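Local coordinates for AgaA (Rhizobium radiobacter, PDB 6HLX), which binds the opine agropinic acid as the periplasmic solute-binding protein of an ABC transporter, delivering it for import into the bacterium, at residues A[281-285]-A[298-304]; A[286-292]-A[383-389]; A[255-259]-A[441-445]; A[392-396]-A[408-414]. All blocks are in the same frame, centred on the assembly; numbering follows the deposited sequence.

Interaction 1. Residues A[281-285]-A[298-304]. With ZN (zinc ion), chain P; GOL (glycerol), chain D.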
# COMPACT_ATOMS: atom_id res chain seq x y z
N PRO A 281 -12.53 -4.08 16.06
CA PRO A 281 -13.59 -3.79 15.08
C PRO A 281 -13.66 -2.33 14.65
O PRO A 281 -13.37 -1.43 15.44
CB PRO A 281 -14.88 -4.19 15.82
CG PRO A 281 -14.53 -4.03 17.29
CD PRO A 281 -13.10 -4.50 17.36
N ILE A 282 -14.09 -2.10 13.40
CA ILE A 282 -14.34 -0.77 12.84
C ILE A 282 -15.82 -0.70 12.51
O ILE A 282 -16.32 -1.57 11.81
CB ILE A 282 -13.49 -0.47 11.58
CG1 ILE A 282 -11.98 -0.44 11.93
CG2 ILE A 282 -13.93 0.85 10.94
CD1 ILE A 282 -11.08 -0.52 10.70
N PHE A 283 -16.50 0.33 13.01
CA PHE A 283 -17.94 0.52 12.75
C PHE A 283 -18.24 1.80 11.97
O PHE A 283 -19.38 2.27 11.96
CB PHE A 283 -18.75 0.47 14.07
CG PHE A 283 -18.75 -0.89 14.72
CD1 PHE A 283 -19.62 -1.88 14.28
CD2 PHE A 283 -17.91 -1.16 15.79
CE1 PHE A 283 -19.63 -3.14 14.90
CE2 PHE A 283 -17.93 -2.42 16.41
CZ PHE A 283 -18.78 -3.41 15.94
N GLY A 284 -17.23 2.37 11.34
CA GLY A 284 -17.39 3.57 10.52
C GLY A 284 -16.33 3.57 9.44
O GLY A 284 -16.04 2.53 8.83
N ILE A 285 -15.74 4.75 9.18
CA ILE A 285 -14.66 4.88 8.20
C ILE A 285 -13.35 4.57 8.94
O ILE A 285 -13.18 4.93 10.11
CB ILE A 285 -14.62 6.30 7.55
CG1 ILE A 285 -16.02 6.75 7.03
CG2 ILE A 285 -13.58 6.35 6.41
CD1 ILE A 285 -16.66 5.83 5.93
N LYS A 298 -18.71 9.52 15.62
CA LYS A 298 -19.10 8.84 14.38
C LYS A 298 -18.50 7.42 14.25
O LYS A 298 -18.64 6.78 13.20
CB LYS A 298 -18.69 9.68 13.15
CG LYS A 298 -19.26 11.09 13.12
CD LYS A 298 -18.68 11.86 11.93
CE LYS A 298 -18.78 13.36 12.08
NZ LYS A 298 -18.31 14.04 10.84
N ALA A 299 -17.80 6.95 15.29
CA ALA A 299 -17.10 5.66 15.27
C ALA A 299 -18.04 4.45 15.34
O ALA A 299 -17.59 3.32 15.10
CB ALA A 299 -16.06 5.61 16.39
N ASN A 300 -19.33 4.69 15.64
CA ASN A 300 -20.31 3.62 15.76
C ASN A 300 -21.51 3.86 14.86
O ASN A 300 -22.65 3.56 15.23
CB ASN A 300 -20.69 3.40 17.22
CG ASN A 300 -19.57 2.73 17.97
OD1 ASN A 300 -19.35 1.52 17.86
ND2 ASN A 300 -18.81 3.52 18.70
N TYR A 301 -21.23 4.35 13.63
CA TYR A 301 -22.28 4.58 12.64
C TYR A 301 -22.99 3.26 12.35
O TYR A 301 -24.23 3.20 12.37
CB TYR A 301 -21.69 5.18 11.36
CG TYR A 301 -22.72 5.48 10.30
CD1 TYR A 301 -23.06 4.52 9.34
CD2 TYR A 301 -23.34 6.73 10.22
CE1 TYR A 301 -24.00 4.79 8.35
CE2 TYR A 301 -24.25 7.02 9.21
CZ TYR A 301 -24.59 6.04 8.29
OH TYR A 301 -25.50 6.32 7.30
N PHE A 302 -22.20 2.19 12.13
CA PHE A 302 -22.76 0.87 11.90
C PHE A 302 -22.74 0.08 13.21
O PHE A 302 -22.12 0.50 14.18
CB PHE A 302 -21.96 0.11 10.81
CG PHE A 302 -22.04 0.74 9.45
CD1 PHE A 302 -23.22 0.69 8.71
CD2 PHE A 302 -20.93 1.37 8.89
CE1 PHE A 302 -23.31 1.31 7.46
CE2 PHE A 302 -21.01 1.96 7.63
CZ PHE A 302 -22.20 1.94 6.93
N SER A 303 -23.44 -1.05 13.21
CA SER A 303 -23.48 -2.02 14.28
C SER A 303 -23.78 -3.34 13.62
O SER A 303 -24.09 -3.36 12.43
CB SER A 303 -24.56 -1.67 15.30
OG SER A 303 -25.84 -1.62 14.68
N HIS A 304 -23.70 -4.46 14.36
CA HIS A 304 -24.08 -5.74 13.77
C HIS A 304 -25.58 -5.90 13.97
O HIS A 304 -26.05 -5.98 15.12
CB HIS A 304 -23.31 -6.92 14.36
CG HIS A 304 -23.70 -8.22 13.74
ND1 HIS A 304 -23.72 -8.38 12.36
CD2 HIS A 304 -24.09 -9.37 14.32
CE1 HIS A 304 -24.12 -9.63 12.16
NE2 HIS A 304 -24.35 -10.26 13.30
ZN ZN P . -24.93 -12.19 13.00
C1 GOL D . -13.79 8.20 11.83
O1 GOL D . -13.17 8.15 13.11
C2 GOL D . -15.26 8.53 11.94
O2 GOL D . -15.78 7.98 13.17
C3 GOL D . -16.03 8.00 10.75
O3 GOL D . -16.69 6.79 11.03
O HOH W 1 -15.23 2.40 14.36
O HOH W 2 -24.40 -12.77 11.23
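F283 is the side chain that does most of the work here. Its CB lies 3.2 Å from A299 O, and with chi1 at -68° (m) the ring runs along the 298-304 backbone, CD2 3.7 Å from N300 OD1 and CD1 3.9 Å from S303 CA. N300, also an m rotamer, has a CA-CB bond that points away, yet its amide folds back to reach that ring. The backbone of the same phenylalanine carries the one direct hydrogen bond, F302 N to F283 O at 2.8 Å and nearly linear, and water 1 adds a bridge, 2.8 Å from F283 N and 2.6 Å from A299 O. G284 follows at phi/psi -152/-138; a CB there would collide with K298 O and with a glycerol, probably from the crystallisation liquor, whose O3 sits 2.9 Å from both I285 N and K298 O. F302, again m, sets its ring edge-to-face against Y263 of helix 255-264. Y301 and H304 take t and lead outward: Y301 OH bonds Q259, while H304 NE2 holds a zinc ion at 2.0 Å. Apart from P281, which ends strand 280-281, both segments belong to the long loop before helix 306-315, folded back on itself at the edge of a mixed sheet. With the F283 ring covering mainly backbone and the N300 amide, shape complementarity around one direct bond and one water bridge, rather than a polar side-chain network, holds the segments together.

Interaction 2. Residues A[286-292]-A[383-389]. With MES (2-(N-morpholino)-ethanesulfonic acid), chain F; EDO (1,2-ethanediol), chain B.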
# COMPACT_ATOMS: atom_id res chain seq x y z
N ALA A 286 -12.44 3.86 8.28
CA ALA A 286 -11.17 3.50 8.90
C ALA A 286 -10.16 4.67 8.91
O ALA A 286 -9.16 4.64 8.20
CB ALA A 286 -10.56 2.28 8.23
N ILE A 287 -10.44 5.68 9.74
CA ILE A 287 -9.53 6.81 9.88
C ILE A 287 -8.78 6.63 11.20
O ILE A 287 -9.41 6.58 12.26
CB ILE A 287 -10.26 8.18 9.75
CG1 ILE A 287 -10.86 8.32 8.33
CG2 ILE A 287 -9.26 9.34 10.04
CD1 ILE A 287 -11.72 9.47 8.13
N PRO A 288 -7.43 6.51 11.20
CA PRO A 288 -6.74 6.34 12.49
C PRO A 288 -6.82 7.59 13.34
O PRO A 288 -6.95 8.71 12.82
CB PRO A 288 -5.28 6.08 12.10
CG PRO A 288 -5.30 5.77 10.61
CD PRO A 288 -6.49 6.53 10.06
N LYS A 289 -6.68 7.41 14.66
CA LYS A 289 -6.56 8.50 15.62
C LYS A 289 -5.40 9.39 15.14
O LYS A 289 -4.38 8.86 14.70
CB LYS A 289 -6.24 7.96 17.02
CG LYS A 289 -6.63 8.94 18.13
CD LYS A 289 -6.27 8.41 19.51
CE LYS A 289 -6.67 9.37 20.62
NZ LYS A 289 -5.82 10.59 20.66
N GLY A 290 -5.60 10.71 15.17
CA GLY A 290 -4.56 11.65 14.75
C GLY A 290 -4.73 12.15 13.33
O GLY A 290 -4.07 13.11 12.94
N TYR A 291 -5.59 11.49 12.51
CA TYR A 291 -5.83 11.95 11.14
C TYR A 291 -7.10 12.79 11.10
O TYR A 291 -8.06 12.50 11.82
CB TYR A 291 -6.04 10.76 10.19
CG TYR A 291 -4.76 10.10 9.73
CD1 TYR A 291 -4.04 9.27 10.57
CD2 TYR A 291 -4.32 10.25 8.41
CE1 TYR A 291 -2.87 8.64 10.14
CE2 TYR A 291 -3.14 9.65 7.98
CZ TYR A 291 -2.44 8.82 8.83
OH TYR A 291 -1.28 8.21 8.39
N MET A 292 -7.14 13.79 10.22
CA MET A 292 -8.33 14.61 10.02
C MET A 292 -9.47 13.75 9.50
O MET A 292 -9.24 12.84 8.68
CB MET A 292 -8.03 15.79 9.10
CG MET A 292 -7.08 16.79 9.80
SD MET A 292 -6.77 18.28 8.84
CE MET A 292 -5.77 17.59 7.48
N ILE A 383 -0.33 7.33 1.94
CA ILE A 383 0.44 8.48 2.42
C ILE A 383 -0.06 8.81 3.83
O ILE A 383 -1.16 8.39 4.20
CB ILE A 383 0.32 9.72 1.49
CG1 ILE A 383 -1.14 10.19 1.34
CG2 ILE A 383 1.00 9.44 0.11
CD1 ILE A 383 -1.27 11.62 0.78
N THR A 384 0.73 9.56 4.60
CA THR A 384 0.33 9.90 5.96
C THR A 384 -0.30 11.31 6.05
O THR A 384 -0.28 11.91 7.11
CB THR A 384 1.49 9.73 6.93
OG1 THR A 384 2.53 10.60 6.52
CG2 THR A 384 1.99 8.29 6.98
N ASP A 385 -0.82 11.83 4.95
CA ASP A 385 -1.59 13.07 4.96
C ASP A 385 -3.05 12.62 4.82
O ASP A 385 -3.31 11.56 4.21
CB ASP A 385 -1.22 13.98 3.76
CG ASP A 385 -2.07 15.25 3.73
OD1 ASP A 385 -1.81 16.16 4.54
OD2 ASP A 385 -3.06 15.27 2.97
N ALA A 386 -4.00 13.45 5.29
CA ALA A 386 -5.44 13.14 5.20
C ALA A 386 -5.87 12.84 3.76
O ALA A 386 -6.89 12.14 3.56
CB ALA A 386 -6.25 14.30 5.72
N ASP A 387 -5.14 13.38 2.76
CA ASP A 387 -5.49 13.14 1.35
C ASP A 387 -5.28 11.68 0.90
O ASP A 387 -5.58 11.35 -0.25
CB ASP A 387 -4.80 14.12 0.39
CG ASP A 387 -5.39 14.08 -1.01
OD1 ASP A 387 -6.63 14.20 -1.14
OD2 ASP A 387 -4.63 13.84 -1.97
N TRP A 388 -4.83 10.79 1.82
CA TRP A 388 -4.79 9.35 1.48
C TRP A 388 -6.21 8.93 1.04
O TRP A 388 -6.37 8.02 0.23
CB TRP A 388 -4.35 8.50 2.69
CG TRP A 388 -5.34 8.40 3.83
CD1 TRP A 388 -5.38 9.18 4.96
CD2 TRP A 388 -6.35 7.38 4.02
NE1 TRP A 388 -6.37 8.74 5.81
CE2 TRP A 388 -6.96 7.62 5.27
CE3 TRP A 388 -6.79 6.28 3.24
CZ2 TRP A 388 -7.97 6.77 5.79
CZ3 TRP A 388 -7.80 5.46 3.75
CH2 TRP A 388 -8.40 5.73 4.99
N LEU A 389 -7.24 9.62 1.56
CA LEU A 389 -8.64 9.35 1.22
C LEU A 389 -8.94 9.47 -0.28
O LEU A 389 -9.83 8.76 -0.76
CB LEU A 389 -9.56 10.28 2.03
CG LEU A 389 -9.54 10.01 3.55
CD1 LEU A 389 -10.11 11.22 4.35
CD2 LEU A 389 -10.30 8.69 3.88
O1 MES F . 0.65 10.38 12.22
C2 MES F . 0.56 11.63 12.92
C3 MES F . -0.68 12.40 12.52
N4 MES F . -0.68 12.62 11.03
C5 MES F . -0.52 11.32 10.31
C6 MES F . 0.72 10.60 10.82
C7 MES F . -1.93 13.37 10.63
C8 MES F . -2.03 13.67 9.18
S MES F . -3.36 14.79 8.78
O1S MES F . -3.32 15.84 9.77
O2S MES F . -4.58 14.00 8.84
O3S MES F . -3.07 15.28 7.45
C1 EDO B . -5.76 2.87 14.24
O1 EDO B . -4.56 2.16 14.03
C2 EDO B . -5.49 4.02 15.24
O2 EDO B . -6.70 4.68 15.50
O HOH W 3 -7.69 11.17 6.94
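This contact packs the loop that follows strand 280-281 against the entry to helix 388-393, in a buried part of the fold. W388, at chi1 70° (p), fills the middle: its CZ2 lies 3.4 Å from A286 O and 4.1 Å from I287 CG1, while Y291 CD2 comes 3.8 Å from W388 CD1. The Y291 ring and the five-membered ring of W388 stand almost perpendicular, centroids 5.3 Å apart, and F471 meets both side chains. Two turns shape the surfaces. A type II turn from P288 to Y291, with G290 at positive phi, presents the tyrosine; a type I turn from D385 to W388 starts the helix side, where D385 OD2 accepts a capping bond from D387 N at 2.8 Å and also pairs with R429. Y291 reaches past this turn, its OH 3.4 Å from T384 CA, and M292 CE touches A386 CB at 3.8 Å. No direct hydrogen bond crosses; water 3 donates to M292 O at 2.9 Å and accepts a weak bond from W388 NE1 at 3.0 Å. A MES sulfonate, probably from the crystallisation liquor, takes M292 N to O2S at 2.9 Å and A386 N to O3S at 3.0 Å.

Interaction 3. Residues A[255-259]-A[441-445]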
# COMPACT_ATOMS: atom_id res chain seq x y z
N PRO A 255 -26.08 2.51 -2.47
CA PRO A 255 -25.61 2.69 -1.08
C PRO A 255 -26.32 1.79 -0.06
O PRO A 255 -25.67 1.34 0.89
CB PRO A 255 -25.89 4.18 -0.82
CG PRO A 255 -25.76 4.81 -2.19
CD PRO A 255 -26.45 3.80 -3.08
N GLU A 256 -27.64 1.52 -0.23
CA GLU A 256 -28.38 0.65 0.69
C GLU A 256 -27.86 -0.79 0.72
O GLU A 256 -27.92 -1.44 1.76
CB GLU A 256 -29.89 0.69 0.40
CG GLU A 256 -30.55 2.02 0.73
CD GLU A 256 -31.99 2.17 0.27
OE1 GLU A 256 -32.72 2.97 0.89
OE2 GLU A 256 -32.39 1.49 -0.71
N VAL A 257 -27.35 -1.29 -0.43
CA VAL A 257 -26.79 -2.65 -0.51
C VAL A 257 -25.43 -2.68 0.20
O VAL A 257 -25.13 -3.62 0.96
CB VAL A 257 -26.71 -3.19 -1.97
CG1 VAL A 257 -25.87 -4.48 -2.06
CG2 VAL A 257 -28.10 -3.41 -2.56
N ARG A 258 -24.60 -1.66 -0.05
CA ARG A 258 -23.27 -1.60 0.56
C ARG A 258 -23.42 -1.46 2.08
O ARG A 258 -22.76 -2.19 2.82
CB ARG A 258 -22.43 -0.47 -0.06
CG ARG A 258 -22.32 -0.62 -1.59
CD ARG A 258 -21.31 0.34 -2.19
NE ARG A 258 -21.74 1.74 -2.10
CZ ARG A 258 -22.03 2.52 -3.13
NH1 ARG A 258 -22.34 3.79 -2.95
NH2 ARG A 258 -22.02 2.02 -4.37
N GLN A 259 -24.38 -0.61 2.54
CA GLN A 259 -24.68 -0.46 3.97
C GLN A 259 -25.24 -1.76 4.55
O GLN A 259 -24.85 -2.12 5.66
CB GLN A 259 -25.67 0.70 4.24
CG GLN A 259 -25.07 2.09 4.02
CD GLN A 259 -25.62 3.13 4.98
OE1 GLN A 259 -26.42 2.84 5.86
NE2 GLN A 259 -25.17 4.36 4.87
N LEU A 441 -19.86 7.87 4.86
CA LEU A 441 -20.68 6.88 5.59
C LEU A 441 -22.03 6.69 4.90
O LEU A 441 -22.48 5.56 4.70
CB LEU A 441 -20.91 7.36 7.03
CG LEU A 441 -19.69 7.28 7.95
CD1 LEU A 441 -19.90 8.14 9.21
CD2 LEU A 441 -19.40 5.81 8.32
N GLU A 442 -22.67 7.80 4.52
CA GLU A 442 -23.96 7.76 3.84
C GLU A 442 -23.93 6.88 2.58
O GLU A 442 -24.81 6.01 2.40
CB GLU A 442 -24.40 9.19 3.48
CG GLU A 442 -25.72 9.22 2.74
CD GLU A 442 -26.15 10.59 2.25
OE1 GLU A 442 -27.19 10.67 1.56
OE2 GLU A 442 -25.45 11.59 2.54
N LEU A 443 -22.93 7.09 1.72
CA LEU A 443 -22.82 6.35 0.46
C LEU A 443 -22.12 5.01 0.59
O LEU A 443 -22.36 4.10 -0.21
CB LEU A 443 -22.15 7.22 -0.62
CG LEU A 443 -22.86 8.53 -1.02
CD1 LEU A 443 -22.06 9.24 -2.08
CD2 LEU A 443 -24.28 8.29 -1.54
N SER A 444 -21.26 4.88 1.62
CA SER A 444 -20.47 3.67 1.88
C SER A 444 -19.88 3.00 0.62
O SER A 444 -20.08 1.79 0.43
CB SER A 444 -21.29 2.68 2.70
OG SER A 444 -21.36 3.12 4.05
N PRO A 445 -19.15 3.73 -0.26
CA PRO A 445 -18.51 3.07 -1.42
C PRO A 445 -17.49 2.03 -0.94
O PRO A 445 -17.26 1.05 -1.63
CB PRO A 445 -17.82 4.21 -2.15
CG PRO A 445 -17.57 5.25 -1.09
CD PRO A 445 -18.78 5.17 -0.19
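R258 lays its guanidinium over P445, with P445 CA against one face and 3.6 Å from R258 NE, while the edge of the group turns to the carbonyls that end helix 426-443. R258 NH1 donates to L443 O at 2.8 Å and R258 NE to the same oxygen at 3.1 Å, so one carbonyl takes two bonds. The m rotamer at chi1 and the bend at chi3 (-68°) bring the group round to this position, and NH2 is used as well, by F252 O. The next residue, Q259, comes in beside it: NE2 makes a weak hydrogen bond to E442 O at 3.0 Å, though its stronger partner is Y301 OH. P255, the first residue of helix 255-264, supplies the apolar part, its CG 3.8 Å from L443 CD2 and its CB 3.6 Å from L443 O. On the other side, S444 leaves the helix with positive phi (41°), and its OG turns back to L441 O at 2.8 Å. P445 then leads into strand 446-451. Carbonyls in the last turn of a helix lack the backbone NH partners that earlier ones have, and here two of them meet side-chain donors, R258 firmly and Q259 weakly. The result is a helix-to-helix-end contact, the first turn of helix 255-264 against the C-terminal end of helix 426-443, where the latter passes into a strand of the mixed sheet.

Interaction 4. Residues A[392-396]-A[408-414]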
# COMPACT_ATOMS: atom_id res chain seq x y z
N TYR A 392 -8.74 6.31 -2.28
CA TYR A 392 -9.86 5.41 -2.02
C TYR A 392 -11.20 5.90 -2.59
O TYR A 392 -12.00 5.08 -3.03
CB TYR A 392 -10.02 5.22 -0.49
CG TYR A 392 -9.00 4.24 0.06
CD1 TYR A 392 -7.67 4.63 0.25
CD2 TYR A 392 -9.36 2.94 0.38
CE1 TYR A 392 -6.71 3.71 0.67
CE2 TYR A 392 -8.41 2.02 0.82
CZ TYR A 392 -7.09 2.41 0.97
OH TYR A 392 -6.15 1.47 1.34
N TYR A 393 -11.47 7.22 -2.50
CA TYR A 393 -12.81 7.78 -2.77
C TYR A 393 -13.01 8.63 -4.01
O TYR A 393 -14.15 8.79 -4.44
CB TYR A 393 -13.23 8.63 -1.56
CG TYR A 393 -13.59 7.80 -0.35
CD1 TYR A 393 -12.61 7.37 0.54
CD2 TYR A 393 -14.92 7.43 -0.09
CE1 TYR A 393 -12.93 6.57 1.64
CE2 TYR A 393 -15.25 6.66 1.02
CZ TYR A 393 -14.25 6.21 1.87
OH TYR A 393 -14.56 5.44 2.96
N TYR A 394 -11.94 9.27 -4.52
CA TYR A 394 -12.11 10.21 -5.64
C TYR A 394 -12.55 9.50 -6.93
O TYR A 394 -12.25 8.33 -7.12
CB TYR A 394 -10.77 10.92 -5.90
CG TYR A 394 -10.94 12.24 -6.62
CD1 TYR A 394 -11.35 13.38 -5.94
CD2 TYR A 394 -10.73 12.35 -7.99
CE1 TYR A 394 -11.53 14.60 -6.59
CE2 TYR A 394 -10.91 13.56 -8.66
CZ TYR A 394 -11.27 14.69 -7.95
OH TYR A 394 -11.43 15.90 -8.58
N GLY A 395 -13.21 10.24 -7.80
CA GLY A 395 -13.52 9.77 -9.14
C GLY A 395 -12.29 10.01 -10.00
O GLY A 395 -11.26 9.34 -9.83
N GLY A 396 -12.35 11.02 -10.87
CA GLY A 396 -11.21 11.36 -11.72
C GLY A 396 -11.11 10.52 -12.99
O GLY A 396 -12.06 9.82 -13.36
N PHE A 408 -16.85 4.16 -8.86
CA PHE A 408 -17.53 5.06 -7.94
C PHE A 408 -17.06 6.50 -8.25
O PHE A 408 -15.86 6.75 -8.39
CB PHE A 408 -17.19 4.72 -6.47
CG PHE A 408 -17.81 5.70 -5.50
CD1 PHE A 408 -19.17 5.67 -5.23
CD2 PHE A 408 -17.03 6.66 -4.85
CE1 PHE A 408 -19.75 6.59 -4.34
CE2 PHE A 408 -17.60 7.57 -3.96
CZ PHE A 408 -18.96 7.54 -3.71
N ASN A 409 -18.02 7.42 -8.34
CA ASN A 409 -17.73 8.82 -8.65
C ASN A 409 -18.88 9.67 -8.11
O ASN A 409 -19.97 9.64 -8.67
CB ASN A 409 -17.59 8.96 -10.19
CG ASN A 409 -17.07 10.28 -10.71
OD1 ASN A 409 -16.51 11.10 -9.98
ND2 ASN A 409 -17.21 10.50 -12.01
N ASP A 410 -18.65 10.34 -6.98
CA ASP A 410 -19.66 11.23 -6.38
C ASP A 410 -19.14 12.67 -6.40
O ASP A 410 -18.06 12.93 -5.85
CB ASP A 410 -20.00 10.79 -4.94
CG ASP A 410 -20.98 11.73 -4.26
OD1 ASP A 410 -22.17 11.73 -4.67
OD2 ASP A 410 -20.59 12.40 -3.29
N GLN A 411 -19.90 13.60 -7.01
CA GLN A 411 -19.44 14.98 -7.12
C GLN A 411 -19.23 15.65 -5.77
O GLN A 411 -18.23 16.35 -5.61
CB GLN A 411 -20.33 15.83 -8.05
CG GLN A 411 -19.62 17.05 -8.69
CD GLN A 411 -18.18 16.86 -9.17
OE1 GLN A 411 -17.77 15.81 -9.70
NE2 GLN A 411 -17.36 17.88 -8.99
N GLN A 412 -20.14 15.43 -4.79
CA GLN A 412 -19.96 16.08 -3.48
C GLN A 412 -18.66 15.63 -2.82
O GLN A 412 -17.92 16.46 -2.28
CB GLN A 412 -21.15 15.83 -2.55
CG GLN A 412 -22.39 16.64 -2.92
CD GLN A 412 -23.54 16.29 -2.01
OE1 GLN A 412 -23.39 16.23 -0.78
NE2 GLN A 412 -24.70 16.04 -2.58
N ILE A 413 -18.37 14.32 -2.90
CA ILE A 413 -17.12 13.77 -2.34
C ILE A 413 -15.92 14.36 -3.08
O ILE A 413 -14.97 14.79 -2.42
CB ILE A 413 -17.14 12.21 -2.36
CG1 ILE A 413 -17.97 11.67 -1.18
CG2 ILE A 413 -15.71 11.63 -2.30
CD1 ILE A 413 -18.21 10.16 -1.15
N ASN A 414 -15.97 14.42 -4.43
CA ASN A 414 -14.85 14.97 -5.22
C ASN A 414 -14.55 16.41 -4.81
O ASN A 414 -13.38 16.77 -4.62
CB ASN A 414 -15.14 14.91 -6.72
CG ASN A 414 -15.24 13.53 -7.30
OD1 ASN A 414 -15.79 13.34 -8.40
ND2 ASN A 414 -14.71 12.54 -6.61
O HOH W 4 -16.16 10.33 -5.71
O HOH W 5 -13.63 5.87 -7.05
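Y392 makes no contact itself; its hydroxyl is held by L380 O and S379 OG. Y393, the last helical residue of 388-393, makes the apolar part of the contact: its CB is 4.0 Å from I413 CG2, and F408 CD2 comes edge-on to Y393 O at 3.6 Å. That carbonyl also accepts from water 4 at 2.8 Å, and the same water takes D410 N at 2.8 Å, bridging the end of one helix to the start of the next. The tyrosine's own hydroxyl goes to Y448. Y394 breaks the helix; its CA-CB bond points away, but the t rotamer swings the ring back so that the amide of N414 lies over one face and CE1 approaches N414 O at 3.5 Å, while OH reaches D418. The Y394 carbonyl, which also accepts from R401, lies 2.8 Å from water 5, which is 2.7 Å from F408 O. At G395 the CA is 3.9 Å from F408 O, and a CB would run into the side chain of N409. G396 continues at positive phi, 83°, with little contact. Across from them D410 is the N-cap of helix 411-422, its OD2 accepting from I413 N at 3.0 Å and also pairing with R439. Chemically, then, this junction of two helix ends is mixed: aromatic and aliphatic packing at Y393, an amide over a ring at Y394, and waters that link backbone groups of the two segments.

In the fold
From the N terminus, helix 255-264 comes first, and it waits until residues 441-445 for its partner: interaction 3 closes the longest loop, and the other three contacts lie inside it. Interaction 1 folds the loop after strand 280-281 back on itself, and interaction 2 starts directly after its first segment, so the two cross, with 286-292 held to 383-389 some 90 residues on. Interaction 4 follows in series, both it and interaction 2 using helix 388-393. Interactions 1 and 3 touch through F302 and S444, I285 and L441; interactions 3 and 4 touch through P445 and Y393. Together they join helices 255-264, 388-393, 411-422 and 426-443 to the loop after strand 280-281.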